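Long-range contacts in succinate dehydrogenase subunit B (Mycolicibacterium smegmatis MC2 51, PDB 6LUM), which probably carries electrons through its three iron-sulfur clusters from the flavoprotein subunit towards the membrane-embedded, quinone-reducing part of the enzyme: residues Y193-H203 and I244-V253; A142-S150 and R210-L221. All coordinates share one frame; numbering follows the deposited sequence.

Overall arrangement
Interaction 1 lies at the cluster end of the helical domain: the side chains of Y193, P196, T247 and I250 belong to the pocket of the 3Fe-4S cluster, and the side chain of I244 is about 4 Å from the 4Fe-4S cluster. Interaction 2 lies further out, with the side chain of L221 about 12 Å from the 3Fe-4S cluster, at the border with subunits A and D. The two centres are about 15 Å apart, and their segments alternate along the chain, 142-150, 193-203, 210-221, 244-253. They meet mainly through apolar side chains: L221 CD1 packs on V253 CG1 at 3.8 Å, while the methyl of A202 touches both L221 and V143, joining helix 196-206 to both segments of interaction 2.

Interaction 1 (Y193-H203 and I244-V253); sequences YFGPAAIVNAH and IQVTQAIQEV. With F3S (Fe3-s4 cluster), chain B.
A chi1 of 172° swings the imidazole of H203 away from its own backbone N and across to the second helix, where E252, extended beyond CG, brings up its carboxylate. H203 NE2 donates to E252 OE1 at 3.2 Å in a nearly straight bond (173° at the hydrogen) that leaves in the ring plane but arrives from above the carboxylate plane. Because ND1 is hydrogen-bonded to T171 OG1, both ring nitrogens are engaged and the ring's rotation is fixed; the carboxylate would probably polarise the imidazole. The small A249 suits its place, its methyl lying over one ring face, while V253 CG2 sits near the edge, 4.0 Å from H203 CB. Further towards the helix starts the contact is mainly apolar. V200 CG2 meets V246 CG1 at 3.5 Å, the two branched side chains crossing at about a right angle, and P196 CB touches the same methyl. I199 CG2 rests 3.7 Å from I250 CG1, and I250 CD1 reaches on to within 3.9 Å of cluster sulfur S3. T247 OG1 lies 3.2 Å from S4. Crossing at 61°, helices 196-203 and 246-253 thus help wall the 3Fe-4S pocket in the helical dicluster domain characteristic of succinate dehydrogenase iron-sulfur subunits.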
loop_
_atom_site.group_PDB
_atom_site.type_symbol
_atom_site.label_atom_id
_atom_site.label_comp_id
_atom_site.label_asym_id
_atom_site.label_seq_id
_atom_site.Cartn_x
_atom_site.Cartn_y
_atom_site.Cartn_z
ATOM N N TYR J 193 -23.430 -7.247 -1.012
ATOM C CA TYR J 193 -22.840 -8.565 -0.874
ATOM C C TYR J 193 -21.944 -8.831 -2.071
ATOM O O TYR J 193 -22.286 -8.484 -3.200
ATOM C CB TYR J 193 -23.948 -9.605 -0.781
ATOM C CG TYR J 193 -23.527 -11.029 -0.553
ATOM C CD1 TYR J 193 -22.475 -11.343 0.263
ATOM C CD2 TYR J 193 -24.214 -12.058 -1.140
ATOM C CE1 TYR J 193 -22.117 -12.637 0.466
ATOM C CE2 TYR J 193 -23.861 -13.341 -0.936
ATOM C CZ TYR J 193 -22.816 -13.627 -0.136
ATOM O OH TYR J 193 -22.463 -14.926 0.059
ATOM N N PHE J 194 -20.776 -9.417 -1.823
ATOM C CA PHE J 194 -19.885 -9.770 -2.921
ATOM C C PHE J 194 -20.565 -10.735 -3.873
ATOM O O PHE J 194 -20.808 -10.417 -5.038
ATOM C CB PHE J 194 -18.601 -10.380 -2.381
ATOM C CG PHE J 194 -17.542 -9.380 -2.090
ATOM C CD1 PHE J 194 -17.180 -8.448 -3.031
ATOM C CD2 PHE J 194 -16.907 -9.370 -0.871
ATOM C CE1 PHE J 194 -16.207 -7.525 -2.761
ATOM C CE2 PHE J 194 -15.937 -8.451 -0.600
ATOM C CZ PHE J 194 -15.585 -7.528 -1.545
ATOM N N GLY J 195 -20.882 -11.921 -3.390
ATOM C CA GLY J 195 -21.611 -12.874 -4.171
ATOM C C GLY J 195 -20.919 -14.207 -4.214
ATOM O O GLY J 195 -19.711 -14.333 -3.983
ATOM N N PRO J 196 -21.687 -15.239 -4.520
ATOM C CA PRO J 196 -21.102 -16.571 -4.647
ATOM C C PRO J 196 -19.952 -16.642 -5.629
ATOM O O PRO J 196 -18.977 -17.345 -5.368
ATOM C CB PRO J 196 -22.290 -17.410 -5.110
ATOM C CG PRO J 196 -23.454 -16.664 -4.724
ATOM C CD PRO J 196 -23.135 -15.247 -4.726
ATOM N N ALA J 197 -20.025 -15.932 -6.752
ATOM C CA ALA J 197 -19.018 -16.084 -7.792
ATOM C C ALA J 197 -17.711 -15.426 -7.402
ATOM O O ALA J 197 -16.633 -15.967 -7.666
ATOM C CB ALA J 197 -19.525 -15.500 -9.099
ATOM N N ALA J 198 -17.781 -14.247 -6.793
ATOM C CA ALA J 198 -16.578 -13.620 -6.274
ATOM C C ALA J 198 -15.959 -14.467 -5.182
ATOM O O ALA J 198 -14.736 -14.598 -5.107
ATOM C CB ALA J 198 -16.897 -12.229 -5.752
ATOM N N ILE J 199 -16.783 -15.081 -4.336
ATOM C CA ILE J 199 -16.206 -15.907 -3.284
ATOM C C ILE J 199 -15.597 -17.185 -3.849
ATOM O O ILE J 199 -14.596 -17.675 -3.329
ATOM C CB ILE J 199 -17.260 -16.187 -2.207
ATOM C CG1 ILE J 199 -17.637 -14.876 -1.523
ATOM C CG2 ILE J 199 -16.732 -17.164 -1.204
ATOM C CD1 ILE J 199 -18.920 -14.918 -0.790
ATOM N N VAL J 200 -16.152 -17.733 -4.926
ATOM C CA VAL J 200 -15.545 -18.898 -5.568
ATOM C C VAL J 200 -14.193 -18.538 -6.167
ATOM O O VAL J 200 -13.188 -19.234 -5.963
ATOM C CB VAL J 200 -16.491 -19.467 -6.636
ATOM C CG1 VAL J 200 -15.726 -20.281 -7.620
ATOM C CG2 VAL J 200 -17.523 -20.307 -6.002
ATOM N N ASN J 201 -14.146 -17.448 -6.922
ATOM C CA ASN J 201 -12.899 -17.058 -7.553
ATOM C C ASN J 201 -11.889 -16.495 -6.572
ATOM O O ASN J 201 -10.736 -16.301 -6.952
ATOM C CB ASN J 201 -13.184 -16.054 -8.656
ATOM C CG ASN J 201 -13.842 -16.690 -9.839
ATOM O OD1 ASN J 201 -13.179 -17.267 -10.690
ATOM N ND2 ASN J 201 -15.155 -16.614 -9.893
ATOM N N ALA J 202 -12.287 -16.206 -5.339
ATOM C CA ALA J 202 -11.323 -15.903 -4.292
ATOM C C ALA J 202 -10.869 -17.143 -3.543
ATOM O O ALA J 202 -9.725 -17.195 -3.105
ATOM C CB ALA J 202 -11.910 -14.904 -3.300
ATOM N N HIS J 203 -11.752 -18.121 -3.352
ATOM C CA HIS J 203 -11.346 -19.419 -2.831
ATOM C C HIS J 203 -10.247 -20.018 -3.685
ATOM O O HIS J 203 -9.272 -20.576 -3.165
ATOM C CB HIS J 203 -12.570 -20.330 -2.784
ATOM C CG HIS J 203 -12.281 -21.758 -2.448
ATOM N ND1 HIS J 203 -11.843 -22.667 -3.381
ATOM C CD2 HIS J 203 -12.436 -22.448 -1.298
ATOM C CE1 HIS J 203 -11.708 -23.849 -2.811
ATOM N NE2 HIS J 203 -12.063 -23.743 -1.548
ATOM N N ILE J 244 -20.216 -26.737 -9.305
ATOM C CA ILE J 244 -19.008 -26.337 -8.600
ATOM C C ILE J 244 -19.083 -26.509 -7.083
ATOM O O ILE J 244 -18.028 -26.587 -6.438
ATOM C CB ILE J 244 -18.619 -24.891 -8.980
ATOM C CG1 ILE J 244 -17.768 -24.897 -10.237
ATOM C CG2 ILE J 244 -17.872 -24.166 -7.890
ATOM C CD1 ILE J 244 -17.223 -23.582 -10.575
ATOM N N GLN J 245 -20.275 -26.677 -6.508
ATOM C CA GLN J 245 -20.429 -26.715 -5.052
ATOM C C GLN J 245 -20.072 -25.361 -4.467
ATOM O O GLN J 245 -19.166 -25.233 -3.636
ATOM C CB GLN J 245 -19.582 -27.811 -4.408
ATOM C CG GLN J 245 -19.650 -29.139 -5.102
ATOM C CD GLN J 245 -21.009 -29.764 -5.004
ATOM O OE1 GLN J 245 -21.491 -30.381 -5.946
ATOM N NE2 GLN J 245 -21.643 -29.607 -3.860
ATOM N N VAL J 246 -20.795 -24.345 -4.925
ATOM C CA VAL J 246 -20.480 -22.966 -4.592
ATOM C C VAL J 246 -20.576 -22.742 -3.095
ATOM O O VAL J 246 -19.739 -22.061 -2.496
ATOM C CB VAL J 246 -21.413 -22.029 -5.372
ATOM C CG1 VAL J 246 -20.921 -20.638 -5.314
ATOM C CG2 VAL J 246 -21.538 -22.481 -6.792
ATOM N N THR J 247 -21.584 -23.317 -2.462
ATOM C CA THR J 247 -21.763 -23.076 -1.042
ATOM C C THR J 247 -20.778 -23.849 -0.187
ATOM O O THR J 247 -20.469 -23.414 0.917
ATOM C CB THR J 247 -23.171 -23.433 -0.631
ATOM O OG1 THR J 247 -23.376 -23.049 0.727
ATOM C CG2 THR J 247 -23.316 -24.884 -0.745
ATOM N N GLN J 248 -20.252 -24.967 -0.671
ATOM C CA GLN J 248 -19.172 -25.613 0.051
ATOM C C GLN J 248 -17.873 -24.842 -0.091
ATOM O O GLN J 248 -17.067 -24.821 0.838
ATOM C CB GLN J 248 -19.003 -27.032 -0.437
ATOM C CG GLN J 248 -17.900 -27.762 0.226
ATOM C CD GLN J 248 -17.830 -29.166 -0.255
ATOM O OE1 GLN J 248 -18.849 -29.775 -0.557
ATOM N NE2 GLN J 248 -16.626 -29.697 -0.354
ATOM N N ALA J 249 -17.654 -24.188 -1.229
ATOM C CA ALA J 249 -16.532 -23.259 -1.311
ATOM C C ALA J 249 -16.683 -22.130 -0.303
ATOM O O ALA J 249 -15.718 -21.749 0.375
ATOM C CB ALA J 249 -16.426 -22.696 -2.721
ATOM N N ILE J 250 -17.892 -21.587 -0.185
ATOM C CA ILE J 250 -18.149 -20.536 0.798
ATOM C C ILE J 250 -17.930 -21.057 2.210
ATOM O O ILE J 250 -17.403 -20.350 3.073
ATOM C CB ILE J 250 -19.566 -19.971 0.617
ATOM C CG1 ILE J 250 -19.699 -19.353 -0.766
ATOM C CG2 ILE J 250 -19.852 -18.937 1.653
ATOM C CD1 ILE J 250 -21.057 -18.996 -1.122
ATOM N N GLN J 251 -18.319 -22.303 2.468
ATOM C CA GLN J 251 -18.119 -22.883 3.789
ATOM C C GLN J 251 -16.643 -23.037 4.104
ATOM O O GLN J 251 -16.215 -22.800 5.233
ATOM C CB GLN J 251 -18.811 -24.232 3.892
ATOM C CG GLN J 251 -18.720 -24.807 5.270
ATOM C CD GLN J 251 -18.407 -26.274 5.291
ATOM O OE1 GLN J 251 -17.584 -26.756 4.527
ATOM N NE2 GLN J 251 -19.055 -26.997 6.184
ATOM N N GLU J 252 -15.849 -23.464 3.126
ATOM C CA GLU J 252 -14.420 -23.608 3.362
ATOM C C GLU J 252 -13.762 -22.270 3.630
ATOM O O GLU J 252 -12.842 -22.189 4.444
ATOM C CB GLU J 252 -13.757 -24.290 2.182
ATOM C CG GLU J 252 -14.240 -25.688 1.961
ATOM C CD GLU J 252 -13.411 -26.423 0.943
ATOM O OE1 GLU J 252 -12.259 -26.010 0.714
ATOM O OE2 GLU J 252 -13.902 -27.415 0.371
ATOM N N VAL J 253 -14.221 -21.205 2.979
ATOM C CA VAL J 253 -13.678 -19.890 3.310
ATOM C C VAL J 253 -14.095 -19.471 4.717
ATOM O O VAL J 253 -13.303 -18.897 5.474
ATOM C CB VAL J 253 -14.100 -18.853 2.261
ATOM C CG1 VAL J 253 -13.620 -17.496 2.667
ATOM C CG2 VAL J 253 -13.537 -19.218 0.919
HETATM FE FE1 F3S B . -26.820 -17.004 -1.588
HETATM FE FE3 F3S B . -25.379 -18.514 0.621
HETATM FE FE4 F3S B . -25.580 -19.704 -2.141
HETATM S S1 F3S B . -26.728 -16.765 0.591
HETATM S S2 F3S B . -27.163 -18.535 -3.117
HETATM S S3 F3S B . -24.811 -17.822 -1.366
HETATM S S4 F3S B . -25.141 -20.556 -0.159
#

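Interaction 2 (A142-S150 and R210-L221); sequences AVKPFLVTS and RDEAAAERLDIL
The loop A142-S150 binds the lead-in and first turns of helix 214-221, where V148 is held by the D211 side chain and the E212 backbone, just before A213 at the N-cap position. V148 N donates to D211 OD1 at 3.1 Å, and V148 O accepts from E212 N at 3.1 Å; the valine's CB packs on the A213 methyl, which is small enough to admit it. E212 lays its carboxylate alongside the T149-S150 backbone, OE1 lying 3.4 Å from T149 C. Were E212 replaced by an alanine, the carboxylate and its reach would go, which is likely to leave a gap alongside the T149-S150 backbone. Midway along the loop P145 centres an inverse gamma turn, whose K144 O accepts from R217 NE at 2.8 Å. The long arginine, extended from CG to NE, suits this reach from the helix, and the carbonyl oxygen lies in its guanidinium plane. Nearby, K144 bends at chi3 (-37°) and crosses E216 at about a right angle, leaving NZ in a long salt bridge of 3.8 Å with E216 OE1. L147 crosses R210, its CD2 3.8 Å from R210 NH1 at the guanidinium edge. K153 of subunit A hydrogen-bonds L147 O, while A27 of subunit D packs on D211.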
loop_
_atom_site.group_PDB
_atom_site.type_symbol
_atom_site.label_atom_id
_atom_site.label_comp_id
_atom_site.label_asym_id
_atom_site.label_seq_id
_atom_site.Cartn_x
_atom_site.Cartn_y
_atom_site.Cartn_z
ATOM N N ALA J 142 -12.551 -7.283 -7.412
ATOM C CA ALA J 142 -12.368 -6.581 -6.157
ATOM C C ALA J 142 -11.881 -7.505 -5.067
ATOM O O ALA J 142 -11.511 -7.026 -3.994
ATOM C CB ALA J 142 -13.669 -5.913 -5.702
ATOM N N VAL J 143 -11.888 -8.813 -5.304
ATOM C CA VAL J 143 -11.246 -9.780 -4.436
ATOM C C VAL J 143 -9.812 -10.037 -4.862
ATOM O O VAL J 143 -9.195 -10.993 -4.394
ATOM C CB VAL J 143 -12.046 -11.087 -4.394
ATOM C CG1 VAL J 143 -13.457 -10.820 -3.938
ATOM C CG2 VAL J 143 -12.051 -11.737 -5.753
ATOM N N LYS J 144 -9.270 -9.203 -5.743
ATOM C CA LYS J 144 -7.945 -9.352 -6.326
ATOM C C LYS J 144 -7.769 -10.747 -6.902
ATOM O O LYS J 144 -7.016 -11.555 -6.352
ATOM C CB LYS J 144 -6.863 -9.073 -5.292
ATOM C CG LYS J 144 -6.775 -7.629 -4.860
ATOM C CD LYS J 144 -5.453 -7.370 -4.179
ATOM C CE LYS J 144 -5.032 -8.564 -3.347
ATOM N NZ LYS J 144 -3.557 -8.661 -3.234
ATOM N N PRO J 145 -8.428 -11.059 -7.994
ATOM C CA PRO J 145 -8.425 -12.419 -8.541
ATOM C C PRO J 145 -7.223 -12.727 -9.422
ATOM O O PRO J 145 -7.358 -13.277 -10.508
ATOM C CB PRO J 145 -9.722 -12.450 -9.350
ATOM C CG PRO J 145 -9.817 -11.082 -9.859
ATOM C CD PRO J 145 -9.276 -10.169 -8.801
ATOM N N PHE J 146 -6.034 -12.376 -8.948
ATOM C CA PHE J 146 -4.811 -12.649 -9.682
ATOM C C PHE J 146 -3.739 -13.102 -8.712
ATOM O O PHE J 146 -3.800 -12.823 -7.517
ATOM C CB PHE J 146 -4.338 -11.430 -10.463
ATOM C CG PHE J 146 -4.491 -10.144 -9.726
ATOM C CD1 PHE J 146 -3.573 -9.765 -8.777
ATOM C CD2 PHE J 146 -5.542 -9.304 -9.995
ATOM C CE1 PHE J 146 -3.708 -8.583 -8.112
ATOM C CE2 PHE J 146 -5.679 -8.122 -9.326
ATOM C CZ PHE J 146 -4.762 -7.761 -8.386
ATOM N N LEU J 147 -2.752 -13.808 -9.239
ATOM C CA LEU J 147 -1.684 -14.333 -8.403
ATOM C C LEU J 147 -0.735 -13.208 -8.024
ATOM O O LEU J 147 -0.097 -12.610 -8.894
ATOM C CB LEU J 147 -0.930 -15.432 -9.138
ATOM C CG LEU J 147 -0.340 -16.533 -8.272
ATOM C CD1 LEU J 147 -1.406 -17.553 -7.977
ATOM C CD2 LEU J 147 0.837 -17.172 -8.946
ATOM N N VAL J 148 -0.646 -12.913 -6.736
ATOM C CA VAL J 148 0.317 -11.949 -6.228
ATOM C C VAL J 148 1.527 -12.715 -5.725
ATOM O O VAL J 148 1.387 -13.683 -4.972
ATOM C CB VAL J 148 -0.297 -11.090 -5.116
ATOM C CG1 VAL J 148 0.730 -10.141 -4.566
ATOM C CG2 VAL J 148 -1.486 -10.323 -5.644
ATOM N N THR J 149 2.720 -12.296 -6.151
ATOM C CA THR J 149 3.950 -13.031 -5.888
ATOM C C THR J 149 5.101 -12.059 -5.648
ATOM O O THR J 149 4.908 -10.851 -5.497
ATOM C CB THR J 149 4.262 -13.998 -7.030
ATOM O OG1 THR J 149 4.170 -13.307 -8.282
ATOM C CG2 THR J 149 3.323 -15.186 -7.004
ATOM N N SER J 150 6.317 -12.606 -5.640
ATOM C CA SER J 150 7.463 -11.941 -5.022
ATOM C C SER J 150 7.954 -10.741 -5.822
ATOM O O SER J 150 7.870 -9.598 -5.360
ATOM C CB SER J 150 8.594 -12.949 -4.850
ATOM O OG SER J 150 9.760 -12.320 -4.358
ATOM N N ARG J 210 1.074 -21.252 -4.224
ATOM C CA ARG J 210 2.011 -20.258 -4.736
ATOM C C ARG J 210 1.402 -18.867 -4.776
ATOM O O ARG J 210 1.446 -18.185 -5.789
ATOM C CB ARG J 210 2.507 -20.673 -6.113
ATOM C CG ARG J 210 1.529 -21.453 -6.939
ATOM C CD ARG J 210 2.082 -21.621 -8.327
ATOM N NE ARG J 210 1.263 -22.475 -9.170
ATOM C CZ ARG J 210 0.264 -22.042 -9.930
ATOM N NH1 ARG J 210 -0.049 -20.760 -9.948
ATOM N NH2 ARG J 210 -0.423 -22.896 -10.667
ATOM N N ASP J 211 0.850 -18.425 -3.656
ATOM C CA ASP J 211 0.245 -17.109 -3.556
ATOM C C ASP J 211 0.709 -16.438 -2.273
ATOM O O ASP J 211 0.930 -17.095 -1.256
ATOM C CB ASP J 211 -1.283 -17.202 -3.588
ATOM C CG ASP J 211 -1.937 -15.890 -3.945
ATOM O OD1 ASP J 211 -1.283 -15.054 -4.590
ATOM O OD2 ASP J 211 -3.106 -15.688 -3.576
ATOM N N GLU J 212 0.862 -15.121 -2.329
ATOM C CA GLU J 212 1.364 -14.344 -1.205
ATOM C C GLU J 212 0.393 -13.246 -0.797
ATOM O O GLU J 212 0.807 -12.205 -0.292
ATOM C CB GLU J 212 2.724 -13.738 -1.531
ATOM C CG GLU J 212 3.674 -14.690 -2.201
ATOM C CD GLU J 212 4.927 -14.003 -2.679
ATOM O OE1 GLU J 212 5.127 -12.825 -2.322
ATOM O OE2 GLU J 212 5.711 -14.638 -3.412
ATOM N N ALA J 213 -0.896 -13.449 -1.034
ATOM C CA ALA J 213 -1.900 -12.506 -0.566
ATOM C C ALA J 213 -3.131 -13.232 -0.046
ATOM O O ALA J 213 -4.230 -12.671 -0.046
ATOM C CB ALA J 213 -2.289 -11.521 -1.663
ATOM N N ALA J 214 -2.967 -14.482 0.389
ATOM C CA ALA J 214 -4.084 -15.203 0.983
ATOM C C ALA J 214 -4.646 -14.453 2.174
ATOM O O ALA J 214 -5.865 -14.333 2.322
ATOM C CB ALA J 214 -3.648 -16.600 1.398
ATOM N N ALA J 215 -3.774 -13.926 3.032
ATOM C CA ALA J 215 -4.241 -13.213 4.214
ATOM C C ALA J 215 -4.954 -11.922 3.837
ATOM O O ALA J 215 -5.951 -11.554 4.467
ATOM C CB ALA J 215 -3.068 -12.928 5.141
ATOM N N GLU J 216 -4.485 -11.237 2.795
ATOM C CA GLU J 216 -5.129 -9.994 2.394
ATOM C C GLU J 216 -6.489 -10.260 1.760
ATOM O O GLU J 216 -7.444 -9.506 1.975
ATOM C CB GLU J 216 -4.230 -9.231 1.425
ATOM C CG GLU J 216 -4.482 -7.738 1.420
ATOM C CD GLU J 216 -5.685 -7.336 0.612
ATOM O OE1 GLU J 216 -5.991 -8.036 -0.370
ATOM O OE2 GLU J 216 -6.329 -6.323 0.964
ATOM N N ARG J 217 -6.604 -11.336 0.985
ATOM C CA ARG J 217 -7.906 -11.703 0.443
ATOM C C ARG J 217 -8.866 -12.106 1.550
ATOM O O ARG J 217 -10.026 -11.684 1.560
ATOM C CB ARG J 217 -7.757 -12.831 -0.569
ATOM C CG ARG J 217 -7.352 -12.366 -1.935
ATOM C CD ARG J 217 -7.146 -13.523 -2.856
ATOM N NE ARG J 217 -6.444 -13.092 -4.047
ATOM C CZ ARG J 217 -5.146 -13.255 -4.240
ATOM N NH1 ARG J 217 -4.411 -13.858 -3.327
ATOM N NH2 ARG J 217 -4.589 -12.820 -5.353
ATOM N N LEU J 218 -8.396 -12.924 2.494
ATOM C CA LEU J 218 -9.235 -13.317 3.616
ATOM C C LEU J 218 -9.653 -12.111 4.430
ATOM O O LEU J 218 -10.732 -12.107 5.022
ATOM C CB LEU J 218 -8.501 -14.321 4.496
ATOM C CG LEU J 218 -8.463 -15.763 4.012
ATOM C CD1 LEU J 218 -7.533 -16.559 4.869
ATOM C CD2 LEU J 218 -9.833 -16.373 4.039
ATOM N N ASP J 219 -8.828 -11.075 4.460
ATOM C CA ASP J 219 -9.215 -9.851 5.132
ATOM C C ASP J 219 -10.209 -9.041 4.318
ATOM O O ASP J 219 -10.960 -8.249 4.892
ATOM C CB ASP J 219 -7.975 -9.010 5.414
ATOM C CG ASP J 219 -8.218 -7.949 6.456
ATOM O OD1 ASP J 219 -9.335 -7.902 7.009
ATOM O OD2 ASP J 219 -7.290 -7.154 6.720
ATOM N N ILE J 220 -10.218 -9.207 2.997
ATOM C CA ILE J 220 -11.259 -8.585 2.181
ATOM C C ILE J 220 -12.598 -9.271 2.412
ATOM O O ILE J 220 -13.636 -8.614 2.505
ATOM C CB ILE J 220 -10.876 -8.612 0.693
ATOM C CG1 ILE J 220 -9.628 -7.782 0.438
ATOM C CG2 ILE J 220 -12.000 -8.075 -0.149
ATOM C CD1 ILE J 220 -9.140 -7.879 -0.967
ATOM N N LEU J 221 -12.599 -10.599 2.501
ATOM C CA LEU J 221 -13.829 -11.360 2.685
ATOM C C LEU J 221 -14.338 -11.345 4.119
ATOM O O LEU J 221 -15.440 -11.834 4.369
ATOM C CB LEU J 221 -13.617 -12.804 2.239
ATOM C CG LEU J 221 -13.418 -13.020 0.742
ATOM C CD1 LEU J 221 -13.116 -14.460 0.457
ATOM C CD2 LEU J 221 -14.637 -12.586 -0.022
#